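Local coordinates for protein phenylacetate-coenzyme A ligase (Bacteroides vulgatus, PDB 3LAX) that belongs to the AMP-binding enzyme family and is represented here by its small C-terminal alpha/beta domain, at residues 33-38 and 46-51. Numbering follows the deposited sequence.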
# COMPACT_ATOMS: atom_id res chain seq x y z
N TYR A 33 5.46 -2.24 4.46
CA TYR A 33 4.20 -2.17 3.74
C TYR A 33 4.12 -3.39 2.83
O TYR A 33 5.14 -4.06 2.56
CB TYR A 33 4.14 -0.89 2.90
CG TYR A 33 5.18 -0.88 1.79
CD1 TYR A 33 4.84 -1.27 0.51
CD2 TYR A 33 6.49 -0.50 2.04
CE1 TYR A 33 5.79 -1.28 -0.51
CE2 TYR A 33 7.44 -0.50 1.03
CZ TYR A 33 7.08 -0.90 -0.24
OH TYR A 33 8.03 -0.92 -1.25
N LEU A 34 2.92 -3.68 2.37
CA LEU A 34 2.71 -4.79 1.46
C LEU A 34 1.63 -4.42 0.48
O LEU A 34 0.54 -4.02 0.87
CB LEU A 34 2.29 -6.04 2.23
CG LEU A 34 2.01 -7.27 1.37
CD1 LEU A 34 3.26 -7.70 0.62
CD2 LEU A 34 1.46 -8.40 2.23
N ILE A 35 1.95 -4.52 -0.81
CA ILE A 35 0.99 -4.23 -1.86
C ILE A 35 0.45 -5.57 -2.34
O ILE A 35 1.22 -6.42 -2.79
CB ILE A 35 1.69 -3.53 -3.05
CG1 ILE A 35 2.35 -2.21 -2.61
CG2 ILE A 35 0.73 -3.30 -4.19
CD1 ILE A 35 3.39 -1.68 -3.61
N THR A 36 -0.85 -5.77 -2.22
CA THR A 36 -1.45 -7.03 -2.67
C THR A 36 -2.34 -6.78 -3.88
O THR A 36 -3.22 -5.92 -3.85
CB THR A 36 -2.28 -7.73 -1.57
OG1 THR A 36 -1.44 -8.03 -0.45
CG2 THR A 36 -2.89 -9.03 -2.10
N LEU A 37 -2.08 -7.52 -4.96
CA LEU A 37 -2.88 -7.41 -6.18
C LEU A 37 -3.73 -8.65 -6.29
O LEU A 37 -3.23 -9.77 -6.17
CB LEU A 37 -1.97 -7.31 -7.42
CG LEU A 37 -0.94 -6.17 -7.36
CD1 LEU A 37 0.07 -6.25 -8.51
CD2 LEU A 37 -1.63 -4.80 -7.36
N GLU A 38 -5.03 -8.48 -6.50
CA GLU A 38 -5.87 -9.64 -6.69
C GLU A 38 -7.00 -9.37 -7.65
O GLU A 38 -7.26 -8.23 -8.03
CB GLU A 38 -6.39 -10.17 -5.35
CG GLU A 38 -6.97 -9.12 -4.44
CD GLU A 38 -6.99 -9.57 -2.99
OE1 GLU A 38 -7.35 -10.74 -2.73
OE2 GLU A 38 -6.65 -8.75 -2.11
N MSE A 46 -5.98 -3.29 -6.06
CA MSE A 46 -4.74 -3.15 -5.31
C MSE A 46 -5.06 -2.78 -3.88
O MSE A 46 -5.80 -1.82 -3.65
CB MSE A 46 -3.84 -2.06 -5.92
CG MSE A 46 -2.65 -1.72 -5.03
SE MSE A 46 -1.51 -0.26 -5.63
CE MSE A 46 -0.75 -1.14 -7.16
N THR A 47 -4.51 -3.52 -2.93
CA THR A 47 -4.57 -3.14 -1.52
C THR A 47 -3.16 -2.77 -1.08
O THR A 47 -2.19 -3.45 -1.42
CB THR A 47 -5.09 -4.30 -0.65
OG1 THR A 47 -6.42 -4.64 -1.07
CG2 THR A 47 -5.12 -3.89 0.83
N VAL A 48 -3.04 -1.66 -0.34
CA VAL A 48 -1.77 -1.29 0.24
C VAL A 48 -1.93 -1.33 1.76
O VAL A 48 -2.59 -0.48 2.35
CB VAL A 48 -1.32 0.12 -0.23
CG1 VAL A 48 -0.00 0.50 0.44
CG2 VAL A 48 -1.18 0.16 -1.76
N GLU A 49 -1.33 -2.35 2.37
CA GLU A 49 -1.27 -2.44 3.82
C GLU A 49 0.02 -1.78 4.28
O GLU A 49 1.08 -1.97 3.69
CB GLU A 49 -1.25 -3.90 4.27
CG GLU A 49 -2.58 -4.61 4.13
CD GLU A 49 -2.48 -6.09 4.43
OE1 GLU A 49 -1.75 -6.80 3.71
OE2 GLU A 49 -3.13 -6.54 5.39
N VAL A 50 -0.06 -1.00 5.35
CA VAL A 50 1.15 -0.40 5.90
C VAL A 50 1.06 -0.40 7.41
O VAL A 50 0.00 -0.14 8.00
CB VAL A 50 1.44 1.03 5.35
CG1 VAL A 50 0.24 1.94 5.53
CG2 VAL A 50 2.69 1.62 6.00
N GLU A 51 2.18 -0.74 8.04
CA GLU A 51 2.23 -0.77 9.49
C GLU A 51 2.22 0.62 10.08
O GLU A 51 2.89 1.54 9.58
CB GLU A 51 3.48 -1.50 9.97
CG GLU A 51 3.46 -2.96 9.68
CD GLU A 51 4.58 -3.72 10.37
OE1 GLU A 51 5.36 -3.10 11.14
OE2 GLU A 51 4.70 -4.94 10.15
O HOH W 1 -1.60 -5.92 1.10
O HOH W 2 -6.32 -6.28 -3.29
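Selenomethionine Met-46 lies across Ile-35 and beside Leu-37 on one face of an antiparallel strand pair, 33-38 with 46-51, and here the packing is tightest. Its CG stands anti to the backbone N (chi1 170°) and comes within 3.8 Å of CG2 of Ile-35. The chain then bends at chi3 (-69°), and CE reaches CD2 of Leu-37, also at 3.8 Å. Farther along the same face the touch is lighter: CG1 of Ile-35 meets CG2 of Val-48 at 4.3 Å, and Tyr-33 offers Val-50 little more than its CB. The phenol ring of Tyr-33 turns from the neighbouring strand toward helix 16-24, where its OH is hydrogen-bonded to Glu-20. That helix covers this buried face, with Ile-19 touching both Ile-35 and Met-46.

Between the faces, Leu-34/Glu-49 and Thr-36/Thr-47 are hydrogen-bonded pairs, each closed by two reciprocal backbone bonds; that from Thr-47 N to Thr-36 O is nearly straight (174° at the hydrogen).

The face of Leu-34, Thr-36, Thr-47 and Glu-49 is looser, mostly polar and bridged by water. Leu-34 and Glu-49 run side by side, with CD2 of Leu-34 3.9 Å from OE1 of Glu-49. One water donates to Leu-34 O and to that OE1, and accepts from OG1 of Thr-36 at 2.6 Å, joining side chains that do not bond directly. A second water lies 2.8 Å from OG1 of Thr-47 and within hydrogen-bonding distance of the Glu-38 carboxylate.

The pair is the hairpin of strands 32-40 and 43-52, flanked by strands 83-87 and 102-104; a mixed sheet with helices packed on it is characteristic of the C-terminal domain of AMP-binding enzymes.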